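Local coordinates for protein adenylation domain (Streptomyces sp., PDB 5N9X) that belongs to the ANL superfamily of AMP-binding enzymes and holds ATP and threonine in its ligand pockets, at residues T35-D40 and A226-L231; V71-P76 and A118-P123; I88-A93 and P151-P156; P178-N183 and V371-L376; D450-V455 and P506-T511. All coordinates share one frame; numbering follows the deposited sequence.

Contact 1: residues T35-D40 and A226-L231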
# COMPACT_ATOMS: atom_id res chain seq x y z
N THR A 35 -4.73 -21.69 -13.72
CA THR A 35 -4.60 -20.35 -14.31
C THR A 35 -3.86 -19.42 -13.35
O THR A 35 -4.31 -19.17 -12.23
CB THR A 35 -5.99 -19.73 -14.63
OG1 THR A 35 -6.75 -20.61 -15.47
CG2 THR A 35 -5.84 -18.39 -15.34
N ALA A 36 -2.71 -18.91 -13.78
CA ALA A 36 -1.98 -17.96 -12.96
C ALA A 36 -2.51 -16.53 -13.18
O ALA A 36 -2.73 -15.79 -12.22
CB ALA A 36 -0.49 -18.04 -13.27
N LEU A 37 -2.71 -16.16 -14.44
CA LEU A 37 -3.16 -14.81 -14.77
C LEU A 37 -4.45 -14.86 -15.56
O LEU A 37 -4.60 -15.69 -16.47
CB LEU A 37 -2.10 -14.04 -15.56
CG LEU A 37 -0.68 -13.94 -15.01
CD1 LEU A 37 0.19 -13.15 -15.96
CD2 LEU A 37 -0.63 -13.32 -13.61
N HIS A 38 -5.37 -13.97 -15.20
CA HIS A 38 -6.64 -13.81 -15.90
C HIS A 38 -6.82 -12.34 -16.28
O HIS A 38 -7.09 -11.50 -15.42
CB HIS A 38 -7.80 -14.27 -15.02
CG HIS A 38 -9.07 -14.54 -15.77
ND1 HIS A 38 -10.18 -15.10 -15.16
CD2 HIS A 38 -9.41 -14.34 -17.06
CE1 HIS A 38 -11.14 -15.22 -16.05
NE2 HIS A 38 -10.71 -14.77 -17.21
N ILE A 39 -6.68 -12.03 -17.56
CA ILE A 39 -6.78 -10.66 -18.03
C ILE A 39 -7.90 -10.57 -19.06
O ILE A 39 -7.75 -10.97 -20.22
CB ILE A 39 -5.44 -10.16 -18.63
CG1 ILE A 39 -4.28 -10.46 -17.67
CG2 ILE A 39 -5.50 -8.67 -18.98
CD1 ILE A 39 -3.54 -11.74 -17.98
N ASP A 40 -9.04 -10.05 -18.60
CA ASP A 40 -10.32 -10.14 -19.30
C ASP A 40 -10.62 -11.61 -19.61
O ASP A 40 -10.82 -12.39 -18.67
CB ASP A 40 -10.31 -9.28 -20.57
CG ASP A 40 -10.30 -7.78 -20.26
OD1 ASP A 40 -10.92 -7.37 -19.25
OD2 ASP A 40 -9.66 -7.02 -21.02
N ALA A 226 -3.29 -20.05 -6.77
CA ALA A 226 -4.53 -19.31 -6.99
C ALA A 226 -4.44 -18.49 -8.27
O ALA A 226 -3.38 -18.37 -8.89
CB ALA A 226 -4.84 -18.40 -5.80
N GLU A 227 -5.55 -17.90 -8.64
CA GLU A 227 -5.63 -17.07 -9.84
C GLU A 227 -5.45 -15.59 -9.52
O GLU A 227 -6.00 -15.09 -8.53
CB GLU A 227 -6.98 -17.31 -10.51
CG GLU A 227 -7.10 -16.77 -11.89
CD GLU A 227 -8.48 -17.03 -12.45
OE1 GLU A 227 -8.98 -18.16 -12.29
OE2 GLU A 227 -9.08 -16.09 -13.00
N LEU A 228 -4.69 -14.88 -10.36
CA LEU A 228 -4.54 -13.43 -10.25
C LEU A 228 -5.34 -12.72 -11.35
O LEU A 228 -4.98 -12.75 -12.54
CB LEU A 228 -3.06 -13.03 -10.31
CG LEU A 228 -2.74 -11.53 -10.16
CD1 LEU A 228 -3.19 -10.99 -8.80
CD2 LEU A 228 -1.25 -11.22 -10.36
N VAL A 229 -6.42 -12.07 -10.97
CA VAL A 229 -7.24 -11.33 -11.91
C VAL A 229 -6.69 -9.90 -12.11
O VAL A 229 -6.70 -9.10 -11.18
CB VAL A 229 -8.69 -11.29 -11.44
CG1 VAL A 229 -9.56 -10.58 -12.45
CG2 VAL A 229 -9.17 -12.71 -11.20
N VAL A 230 -6.20 -9.59 -13.31
CA VAL A 230 -5.56 -8.29 -13.53
C VAL A 230 -6.61 -7.26 -13.90
O VAL A 230 -7.35 -7.46 -14.85
CB VAL A 230 -4.50 -8.33 -14.64
CG1 VAL A 230 -3.96 -6.92 -14.95
CG2 VAL A 230 -3.36 -9.26 -14.25
N LEU A 231 -6.72 -6.17 -13.13
CA LEU A 231 -7.63 -5.11 -13.51
C LEU A 231 -6.94 -4.31 -14.62
O LEU A 231 -6.00 -3.55 -14.35
CB LEU A 231 -8.01 -4.24 -12.30
CG LEU A 231 -9.38 -3.56 -12.32
CD1 LEU A 231 -10.43 -4.55 -12.80
CD2 LEU A 231 -9.76 -3.00 -10.93
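His-38 and Glu-227 cross obliquely on one face of a small mixed sheet, the imidazole and carboxylate planes turned 54° from each other. The His-38 CG is anti to the backbone N (chi1 -163°), while the Glu-227 chain runs extended beyond CG. This brings OE2 of Glu-227 to 2.6 Å from ND1 of His-38. The hydrogen bond, donated by ND1, is bent (135° at the hydrogen); OE2 lies in the ring plane but is met from above the carboxylate plane. Thr-35 runs beside Glu-227, its CG2 4.0 Å from the Glu-227 CG. On the other face Leu-37 and Leu-228 lie side by side, their CD2 methyls 3.9 Å apart. Ile-39 lines up with Val-230 likewise, CG1 of Ile-39 being 3.7 Å from CB of Val-230. The parallel strands 37-39 and 227-230 are joined by three hydrogen bonds: Leu-228 N to Ala-36 O, His-38 N to Leu-228 O (3.0 Å) and Val-230 N to His-38 O. A classic bulge at Ala-36 and Leu-37, opposite Ile-44, interrupts the pairing with strand 42-45. The short, bent bond places a proton on ND1 and probably restrains the ring; the buried carboxylate may also favour a second proton.

Contact 2: residues V71-P76 and A118-P123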
# COMPACT_ATOMS: atom_id res chain seq x y z
N VAL A 71 16.65 -3.59 -11.79
CA VAL A 71 16.10 -3.34 -13.11
C VAL A 71 14.75 -2.64 -13.03
O VAL A 71 13.83 -3.10 -12.34
CB VAL A 71 15.97 -4.64 -13.92
CG1 VAL A 71 15.46 -4.32 -15.30
CG2 VAL A 71 17.32 -5.34 -14.03
N ALA A 72 14.64 -1.52 -13.73
CA ALA A 72 13.41 -0.76 -13.76
C ALA A 72 12.35 -1.51 -14.54
O ALA A 72 12.65 -2.16 -15.54
CB ALA A 72 13.63 0.60 -14.37
N LEU A 73 11.11 -1.40 -14.09
CA LEU A 73 9.99 -1.98 -14.82
C LEU A 73 8.97 -0.89 -15.06
O LEU A 73 8.46 -0.29 -14.11
CB LEU A 73 9.37 -3.16 -14.06
CG LEU A 73 8.12 -3.75 -14.72
CD1 LEU A 73 8.51 -4.43 -16.04
CD2 LEU A 73 7.37 -4.73 -13.82
N ARG A 74 8.67 -0.63 -16.32
CA ARG A 74 7.70 0.42 -16.67
C ARG A 74 6.69 -0.07 -17.72
O ARG A 74 6.94 0.01 -18.93
CB ARG A 74 8.42 1.67 -17.18
CG ARG A 74 7.49 2.81 -17.45
CD ARG A 74 8.22 4.00 -18.04
NE ARG A 74 7.34 5.17 -18.07
CZ ARG A 74 6.39 5.38 -18.98
NH1 ARG A 74 6.16 4.50 -19.94
NH2 ARG A 74 5.65 6.48 -18.92
N MET A 75 5.56 -0.59 -17.24
CA MET A 75 4.55 -1.25 -18.08
C MET A 75 3.15 -1.15 -17.49
O MET A 75 2.98 -1.21 -16.28
CB MET A 75 4.84 -2.74 -18.27
CG MET A 75 6.08 -3.11 -19.02
SD MET A 75 5.85 -4.75 -19.73
CE MET A 75 7.51 -5.39 -19.59
N PRO A 76 2.14 -1.05 -18.35
CA PRO A 76 0.76 -1.18 -17.87
C PRO A 76 0.55 -2.56 -17.23
O PRO A 76 1.24 -3.49 -17.63
CB PRO A 76 -0.07 -1.02 -19.14
CG PRO A 76 0.87 -1.41 -20.26
CD PRO A 76 2.21 -0.90 -19.81
N ALA A 118 19.32 -1.48 -16.21
CA ALA A 118 18.47 -1.66 -17.38
C ALA A 118 17.04 -1.25 -17.09
O ALA A 118 16.69 -1.05 -15.93
CB ALA A 118 18.51 -3.11 -17.82
N LEU A 119 16.22 -1.14 -18.13
CA LEU A 119 14.78 -0.92 -17.94
C LEU A 119 13.95 -1.92 -18.77
O LEU A 119 14.30 -2.23 -19.91
CB LEU A 119 14.42 0.53 -18.30
CG LEU A 119 12.99 0.98 -17.98
CD1 LEU A 119 12.98 2.44 -17.54
CD2 LEU A 119 12.04 0.79 -19.15
N VAL A 120 12.87 -2.43 -18.20
CA VAL A 120 11.98 -3.31 -18.95
C VAL A 120 10.64 -2.64 -19.17
O VAL A 120 10.02 -2.16 -18.22
CB VAL A 120 11.77 -4.67 -18.26
CG1 VAL A 120 10.97 -5.60 -19.14
CG2 VAL A 120 13.10 -5.31 -17.94
N GLY A 121 10.18 -2.63 -20.42
CA GLY A 121 8.98 -1.92 -20.83
C GLY A 121 9.42 -0.77 -21.73
O GLY A 121 10.61 -0.68 -22.02
N ASP A 122 8.52 0.09 -22.19
CA ASP A 122 8.99 1.29 -22.89
C ASP A 122 8.99 2.50 -21.97
O ASP A 122 8.19 2.61 -21.07
CB ASP A 122 8.17 1.61 -24.12
CG ASP A 122 8.90 2.53 -25.06
OD1 ASP A 122 8.46 3.69 -25.21
OD2 ASP A 122 9.93 2.10 -25.61
N PRO A 123 9.96 3.39 -22.17
CA PRO A 123 10.04 4.68 -21.48
C PRO A 123 9.06 5.71 -22.04
O PRO A 123 9.48 6.76 -22.55
CB PRO A 123 11.47 5.13 -21.77
CG PRO A 123 11.99 4.15 -22.85
CD PRO A 123 11.30 2.92 -22.54
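Two neighbouring strands of a four-stranded parallel sheet, 70-74 and 118-121, run together here; strand 94-97 flanks the first and strand 133-134 the second. The chain passes through helix 79-90, strand 94-97 and helix 104-114 between them. Ala-72 gives its N-H to Ala-118 O and accepts from Val-120 N on its own O, 2.7 Å away. Arg-74 N then reaches Val-120 O at 2.8 Å, nearly along the C=O axis and almost straight (174°). On the sheet face toward helix 79-90, Val-120 is hemmed in by three side chains that cross it obliquely. CG2 of Val-120 meets Val-71 CG1 at 3.7 Å, its CB faces Leu-73 CD1 at 4.0 Å, and its CG1 takes Met-75 CE at 3.5 Å. Met-75 also lays its CG 3.6 Å from the CA of Gly-121. The other face pairs Ala-72 CB with Leu-119 CG at 3.7 Å. Past the strands, the Arg-74 chain extends from CG to NE, so that NH1 can donate to Asp-122 O at 3.0 Å, approaching from above the carbonyl plane; Pro-123 C lies over one guanidinium face. The sheet bonds satisfy three backbone amides, and Arg-74 tethers the less ordered 122-123 through a backbone oxygen.

Contact 3: residues I88-A93 and P151-P156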
# COMPACT_ATOMS: atom_id res chain seq x y z
N ILE A 88 12.76 -10.81 -14.05
CA ILE A 88 13.69 -10.00 -13.27
C ILE A 88 14.09 -10.70 -11.96
O ILE A 88 15.27 -10.72 -11.60
CB ILE A 88 13.10 -8.59 -12.98
CG1 ILE A 88 13.02 -7.77 -14.27
CG2 ILE A 88 13.90 -7.86 -11.94
CD1 ILE A 88 12.25 -6.46 -14.13
N LEU A 89 13.11 -11.28 -11.26
CA LEU A 89 13.39 -11.95 -9.99
C LEU A 89 14.19 -13.25 -10.21
O LEU A 89 15.18 -13.51 -9.50
CB LEU A 89 12.10 -12.25 -9.24
CG LEU A 89 11.25 -11.09 -8.74
CD1 LEU A 89 10.00 -11.60 -8.02
CD2 LEU A 89 12.09 -10.13 -7.85
N ARG A 90 13.74 -14.05 -11.19
CA ARG A 90 14.46 -15.26 -11.57
C ARG A 90 15.91 -14.95 -11.95
O ARG A 90 16.80 -15.71 -11.58
CB ARG A 90 13.73 -16.00 -12.70
CG ARG A 90 14.52 -17.19 -13.26
CD ARG A 90 14.70 -18.27 -12.23
NE ARG A 90 15.58 -19.35 -12.68
CZ ARG A 90 16.91 -19.37 -12.51
NH1 ARG A 90 17.53 -18.35 -11.92
NH2 ARG A 90 17.61 -20.41 -12.94
N ALA A 91 16.16 -13.82 -12.60
CA ALA A 91 17.54 -13.43 -12.93
C ALA A 91 18.37 -12.98 -11.71
O ALA A 91 19.51 -12.52 -11.86
CB ALA A 91 17.54 -12.32 -13.96
N GLY A 92 17.80 -13.07 -10.52
CA GLY A 92 18.50 -12.68 -9.30
C GLY A 92 18.52 -11.19 -9.01
O GLY A 92 19.20 -10.75 -8.09
N ALA A 93 17.76 -10.42 -9.79
CA ALA A 93 17.78 -8.97 -9.73
C ALA A 93 16.58 -8.44 -8.98
O ALA A 93 15.61 -9.17 -8.74
CB ALA A 93 17.81 -8.37 -11.14
N PRO A 151 18.19 -24.67 -16.51
CA PRO A 151 19.11 -24.58 -15.37
C PRO A 151 19.24 -23.12 -14.95
O PRO A 151 19.18 -22.77 -13.76
CB PRO A 151 20.44 -25.11 -15.93
CG PRO A 151 20.08 -25.70 -17.30
CD PRO A 151 18.93 -24.90 -17.77
N GLY A 152 19.48 -22.30 -15.97
CA GLY A 152 19.33 -20.86 -15.93
C GLY A 152 20.41 -20.08 -15.23
O GLY A 152 21.41 -20.65 -14.76
N PRO A 153 20.23 -18.76 -15.16
CA PRO A 153 21.07 -17.85 -14.38
C PRO A 153 21.05 -18.29 -12.93
O PRO A 153 20.15 -19.02 -12.53
CB PRO A 153 20.39 -16.48 -14.55
CG PRO A 153 19.09 -16.73 -15.27
CD PRO A 153 19.22 -18.04 -15.97
N GLU A 154 22.04 -17.86 -12.15
CA GLU A 154 22.09 -18.17 -10.73
C GLU A 154 20.84 -17.66 -10.03
O GLU A 154 20.35 -16.58 -10.36
CB GLU A 154 23.34 -17.56 -10.13
CG GLU A 154 23.52 -17.85 -8.67
CD GLU A 154 24.77 -17.22 -8.12
OE1 GLU A 154 25.49 -16.54 -8.89
OE2 GLU A 154 25.02 -17.39 -6.91
N ARG A 155 20.30 -18.42 -9.08
CA ARG A 155 19.07 -18.06 -8.38
C ARG A 155 19.33 -17.12 -7.19
O ARG A 155 20.40 -17.18 -6.58
CB ARG A 155 18.33 -19.33 -7.90
CG ARG A 155 17.52 -20.02 -8.98
CD ARG A 155 17.02 -21.43 -8.58
NE ARG A 155 16.80 -22.23 -9.78
CZ ARG A 155 15.71 -22.14 -10.54
NH1 ARG A 155 14.74 -21.30 -10.19
NH2 ARG A 155 15.57 -22.88 -11.63
N PRO A 156 18.36 -16.26 -6.86
CA PRO A 156 18.58 -15.32 -5.75
C PRO A 156 18.44 -16.00 -4.39
O PRO A 156 17.84 -17.08 -4.34
CB PRO A 156 17.49 -14.26 -5.96
CG PRO A 156 16.42 -14.96 -6.73
CD PRO A 156 17.09 -16.00 -7.58
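A proline-rich loop leading toward strand 161-167 packs over the Schellman-capped C-terminal end of helix 79-90. In the Schellman motif Gly-92, at positive phi (80°), donates its N-H to Leu-89 O, and Ala-93 N reaches back to Ile-88 O at 3.1 Å. Pro-156 sits on this end, its CG 3.4 Å from the same Leu-89 O and its CB 3.8 Å from the CA of Gly-92.

Arg-90 provides the polar half. Its CG is anti to the backbone N and the chain bends at chi2 (65°), which turns the guanidinium back into the loop. NH1 and NH2 grip the single oxygen of Pro-153 end-on, at 2.8 Å from NH1 and 2.9 Å from NH2. Pro-153 O lies in the guanidinium plane; NH2 approaches in the carbonyl plane, whereas NH1 stands above it. Pro-153 CG lies over one guanidinium face, near NH1. The guanidinium of Arg-155 lies over the opposite face, crossing obliquely with the planes 32° apart and Arg-155 NH1 3.3 Å from Arg-90 NE. CG of Arg-155 also rests 3.4 Å from Arg-90 NH1. The N-H on Arg-90 NE goes to a salt bridge with Glu-54 of helix 46-62.

Two like charges so close would repel each other; Glu-54 and the doubly gripped carbonyl probably compensate on the Arg-90 side, holding that buried guanidinium flat and fixed while the exposed Arg-155 covers it.

Contact 4: residues P178-N183 and V371-L376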
# COMPACT_ATOMS: atom_id res chain seq x y z
N PRO A 178 14.23 -0.80 -0.14
CA PRO A 178 14.51 -2.11 -0.75
C PRO A 178 14.03 -3.25 0.14
O PRO A 178 14.43 -3.35 1.30
CB PRO A 178 16.03 -2.11 -0.89
CG PRO A 178 16.50 -1.22 0.23
CD PRO A 178 15.41 -0.22 0.52
N VAL A 179 13.19 -4.11 -0.42
CA VAL A 179 12.62 -5.23 0.34
C VAL A 179 13.18 -6.55 -0.17
O VAL A 179 13.07 -6.84 -1.38
CB VAL A 179 11.09 -5.23 0.27
CG1 VAL A 179 10.49 -6.45 0.94
CG2 VAL A 179 10.55 -3.95 0.87
N ARG A 180 13.77 -7.33 0.73
CA ARG A 180 14.37 -8.62 0.36
C ARG A 180 13.40 -9.81 0.24
O ARG A 180 12.32 -9.81 0.82
CB ARG A 180 15.46 -8.98 1.38
CG ARG A 180 16.68 -8.09 1.27
CD ARG A 180 17.32 -7.87 2.63
NE ARG A 180 18.76 -7.65 2.49
CZ ARG A 180 19.67 -8.04 3.39
NH1 ARG A 180 19.29 -8.65 4.51
NH2 ARG A 180 20.96 -7.82 3.17
N HIS A 181 13.80 -10.81 -0.54
CA HIS A 181 13.05 -12.05 -0.72
C HIS A 181 12.60 -12.63 0.61
O HIS A 181 11.42 -12.93 0.79
CB HIS A 181 13.89 -13.07 -1.51
CG HIS A 181 13.87 -12.84 -2.99
ND1 HIS A 181 12.84 -13.29 -3.81
CD2 HIS A 181 14.76 -12.23 -3.81
CE1 HIS A 181 13.10 -12.94 -5.06
NE2 HIS A 181 14.25 -12.30 -5.09
N GLY A 182 13.54 -12.79 1.54
CA GLY A 182 13.25 -13.23 2.89
C GLY A 182 12.30 -12.33 3.66
O GLY A 182 11.54 -12.80 4.52
N ASN A 183 12.33 -11.03 3.39
CA ASN A 183 11.30 -10.17 3.98
C ASN A 183 9.91 -10.61 3.48
O ASN A 183 9.03 -10.93 4.29
CB ASN A 183 11.51 -8.69 3.66
CG ASN A 183 12.81 -8.11 4.22
OD1 ASN A 183 13.45 -7.33 3.55
ND2 ASN A 183 13.17 -8.46 5.45
N VAL A 371 11.13 -6.71 8.70
CA VAL A 371 11.68 -5.37 8.68
C VAL A 371 12.83 -5.23 7.64
O VAL A 371 13.83 -5.94 7.70
CB VAL A 371 12.19 -4.94 10.08
CG1 VAL A 371 12.71 -3.51 10.03
CG2 VAL A 371 11.07 -5.07 11.14
N SER A 372 12.65 -4.30 6.71
CA SER A 372 13.68 -3.95 5.71
C SER A 372 15.04 -3.56 6.28
O SER A 372 15.18 -3.25 7.45
CB SER A 372 13.18 -2.80 4.84
OG SER A 372 13.35 -1.55 5.49
N GLU A 373 16.05 -3.55 5.42
CA GLU A 373 17.40 -3.23 5.86
C GLU A 373 17.72 -1.75 5.81
O GLU A 373 18.88 -1.37 5.77
CB GLU A 373 18.43 -4.00 5.02
CG GLU A 373 18.35 -5.51 5.12
CD GLU A 373 18.68 -6.08 6.49
OE1 GLU A 373 18.81 -5.30 7.47
OE2 GLU A 373 18.78 -7.32 6.60
N GLY A 374 16.69 -0.90 5.79
CA GLY A 374 16.90 0.53 5.76
C GLY A 374 16.69 1.14 4.38
O GLY A 374 16.57 0.42 3.40
N TYR A 375 16.67 2.47 4.31
CA TYR A 375 16.44 3.16 3.05
C TYR A 375 17.62 3.01 2.12
O TYR A 375 18.75 2.74 2.56
CB TYR A 375 16.13 4.64 3.29
CG TYR A 375 14.90 4.82 4.13
CD1 TYR A 375 13.65 4.53 3.63
CD2 TYR A 375 14.99 5.25 5.45
CE1 TYR A 375 12.53 4.67 4.40
CE2 TYR A 375 13.87 5.39 6.23
CZ TYR A 375 12.65 5.10 5.69
OH TYR A 375 11.54 5.26 6.46
N LEU A 376 17.34 3.18 0.83
CA LEU A 376 18.37 3.26 -0.19
C LEU A 376 18.94 4.69 -0.26
O LEU A 376 18.19 5.66 -0.44
CB LEU A 376 17.81 2.84 -1.54
CG LEU A 376 18.75 2.90 -2.74
CD1 LEU A 376 19.45 1.56 -2.90
CD2 LEU A 376 17.99 3.28 -4.00
O HOH W 1 15.40 -5.29 3.25
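One ion pair links the two segments directly. Arg-180 and Glu-373 cross at about a right angle, guanidinium and carboxylate planes 84° apart, and NH1 of Arg-180 makes a salt bridge to OE2 of Glu-373 at 2.5 Å. Glu-373 bends at chi2 (-66°), laying its CG over one face of the guanidinium, 3.3 Å from Arg-180 CZ. The other carboxylate oxygen, OE1, has a long, weak pairing with Arg-400.

Hydrogen bonds shape both backbones and join them through water. Arg-180 is the N-cap of helix 181-191, and its N-H goes to OD1 of Asn-183, three residues on, at 2.8 Å. A water donates to the same OD1 and to Pro-178 O, and accepts from Glu-373 N at 2.9 Å. The Asn-183 amide group is held from its other end by ND2 to Pro-369 O. In the loop, Ser-372 OG takes the crowded position between backbone N and carbonyl carbon, where it receives a weak bond from Gly-374 N.

Packing completes the join: the Pro-178 ring puts CD 3.2 Å from Gly-374 O and 4.4 Å from CB of Leu-376. Gly-374, Tyr-375 and Leu-376 form the Gly-Tyr-Leu element of a core motif of adenylation domains. Tyr-375 starts away from 178-183 and packs on Val-177, its hydroxyl hydrogen-bonded to Glu-315 and its side chain about 5 Å from the bound ATP.

One water bonds to polar groups of the strand, the helix's first turn and the loop; the more exposed ion pair joins loop and helix start.

Contact 5: residues D450-V455 and P506-T511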
# COMPACT_ATOMS: atom_id res chain seq x y z
N ASP A 450 -14.49 13.81 1.74
CA ASP A 450 -13.12 13.75 2.25
C ASP A 450 -12.55 15.11 2.62
O ASP A 450 -12.93 16.13 2.05
CB ASP A 450 -12.22 13.10 1.20
CG ASP A 450 -11.22 12.15 1.81
OD1 ASP A 450 -10.73 12.41 2.95
OD2 ASP A 450 -10.93 11.13 1.16
N ALA A 451 -11.60 15.11 3.55
CA ALA A 451 -10.96 16.35 3.98
C ALA A 451 -9.45 16.18 4.24
O ALA A 451 -9.01 15.15 4.71
CB ALA A 451 -11.65 16.88 5.23
N VAL A 452 -8.68 17.23 3.94
CA VAL A 452 -7.27 17.31 4.31
C VAL A 452 -7.04 18.60 5.09
O VAL A 452 -7.33 19.68 4.58
CB VAL A 452 -6.35 17.28 3.08
CG1 VAL A 452 -4.88 17.52 3.46
CG2 VAL A 452 -6.52 15.99 2.33
N VAL A 453 -6.55 18.49 6.32
CA VAL A 453 -6.35 19.66 7.15
C VAL A 453 -4.88 19.80 7.47
O VAL A 453 -4.25 18.83 7.90
CB VAL A 453 -7.16 19.59 8.47
CG1 VAL A 453 -6.88 20.82 9.34
CG2 VAL A 453 -8.65 19.46 8.20
N TRP A 454 -4.30 20.98 7.25
CA TRP A 454 -2.89 21.18 7.60
C TRP A 454 -2.57 22.61 8.07
O TRP A 454 -3.38 23.52 7.94
CB TRP A 454 -1.99 20.80 6.42
CG TRP A 454 -1.98 21.76 5.28
CD1 TRP A 454 -0.98 22.64 4.94
CD2 TRP A 454 -3.00 21.93 4.31
NE1 TRP A 454 -1.32 23.34 3.81
CE2 TRP A 454 -2.56 22.93 3.40
CE3 TRP A 454 -4.26 21.35 4.11
CZ2 TRP A 454 -3.33 23.34 2.32
CZ3 TRP A 454 -5.03 21.76 3.04
CH2 TRP A 454 -4.57 22.75 2.16
N VAL A 455 -1.39 22.78 8.66
CA VAL A 455 -0.88 24.11 8.93
C VAL A 455 -0.23 24.65 7.66
O VAL A 455 0.63 24.01 7.07
CB VAL A 455 0.11 24.12 10.11
CG1 VAL A 455 0.62 25.54 10.38
CG2 VAL A 455 -0.57 23.57 11.36
N PRO A 506 -12.96 19.49 -6.46
CA PRO A 506 -13.79 18.45 -7.10
C PRO A 506 -13.36 17.04 -6.68
O PRO A 506 -14.18 16.15 -6.48
CB PRO A 506 -13.56 18.69 -8.60
CG PRO A 506 -13.13 20.11 -8.71
CD PRO A 506 -12.34 20.39 -7.45
N GLU A 507 -12.04 16.86 -6.57
CA GLU A 507 -11.43 15.64 -6.04
C GLU A 507 -10.16 16.05 -5.31
O GLU A 507 -9.58 17.08 -5.63
CB GLU A 507 -11.09 14.62 -7.15
CG GLU A 507 -11.80 14.79 -8.50
CD GLU A 507 -11.18 13.92 -9.60
OE1 GLU A 507 -10.06 13.40 -9.38
OE2 GLU A 507 -11.79 13.77 -10.69
N LEU A 508 -9.70 15.25 -4.36
CA LEU A 508 -8.38 15.48 -3.78
C LEU A 508 -7.35 14.86 -4.72
O LEU A 508 -7.62 13.82 -5.32
CB LEU A 508 -8.28 14.87 -2.38
CG LEU A 508 -9.12 15.52 -1.27
CD1 LEU A 508 -8.92 14.82 0.06
CD2 LEU A 508 -8.86 17.01 -1.14
N PRO A 509 -6.18 15.51 -4.86
CA PRO A 509 -5.09 14.91 -5.65
C PRO A 509 -4.59 13.64 -5.00
O PRO A 509 -4.61 13.57 -3.77
CB PRO A 509 -4.02 16.01 -5.65
CG PRO A 509 -4.29 16.80 -4.42
CD PRO A 509 -5.80 16.82 -4.32
N ARG A 510 -4.12 12.69 -5.81
CA ARG A 510 -3.83 11.33 -5.36
C ARG A 510 -2.44 10.88 -5.78
O ARG A 510 -2.10 10.97 -6.96
CB ARG A 510 -4.84 10.35 -5.95
CG ARG A 510 -6.30 10.59 -5.64
CD ARG A 510 -6.68 10.26 -4.22
NE ARG A 510 -8.10 10.55 -4.02
CZ ARG A 510 -8.69 10.53 -2.84
NH1 ARG A 510 -8.01 10.19 -1.76
NH2 ARG A 510 -9.98 10.83 -2.74
N THR A 511 -1.65 10.37 -4.82
CA THR A 511 -0.45 9.60 -5.14
C THR A 511 -0.89 8.23 -5.70
O THR A 511 -2.05 7.84 -5.53
CB THR A 511 0.48 9.42 -3.91
OG1 THR A 511 -0.31 9.20 -2.75
CG2 THR A 511 1.33 10.67 -3.68
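Strand 450-457 and the irregular stretch 506-511 do not pair as strands, their nearest CA atoms, those of Asp-450 and Leu-508, being 7.9 Å apart; the contact is made by side chains alone. Leu-508 is the central one. Its CG is anti to the carbonyl carbon (chi1 -68°) and the chain then runs straight on (chi2 180°), so that a single methyl, CD1, does the touching. This methyl lies 3.5 Å from CG2 of Val-452, the branch that is anti to its own carbonyl carbon, and 3.9 Å from CB of Asp-450, whose side chain crosses Leu-508 at about a right angle. Leu-508 also rests on Thr-470 of the neighbouring strand 463-470.

The Asp-450 carboxylate stands beside this apolar spot. OD1 forms a salt bridge with Arg-443 of helix 435-443 and takes a weak bond, 2.9 Å long, from the N-H of Ala-451. OD2 faces the edge of the Arg-510 guanidinium, with NH2 4.0 Å away, beyond salt-bridge range.

The contact packs the loop that follows strand 501-505, and runs on to Lys-515 of the threonine pocket, against edge strand 450-457. Chemically it is one apolar methyl contact beside charged groups: Asp-450 is committed mainly to Arg-443, and Arg-510, some 12 Å from the ligands, probably adds weak electrostatic attraction.

How the contacts relate
Contact 1 opens first, at 35-40, and closes only at 226-231, tying together the small mixed sheet around a long excursion. Contacts 2 and 3 lie wholly within that excursion and cross each other, since 88-93 falls between 71-76 and 118-123 while 151-156 lies beyond 118-123. They also touch: Ile-88 CD1 packs against Val-71 and Val-120, fitting helix 79-90 to the parallel sheet. Contact 4 starts inside the excursion, at 178-183, but closes beyond it, at 371-376, so it crosses contact 1; its His-181 packs on Leu-89 and Pro-156 of contact 3. Contact 5 follows in series, closing a local loop of the C-terminal domain, its centre about 30 Å from that of contact 4.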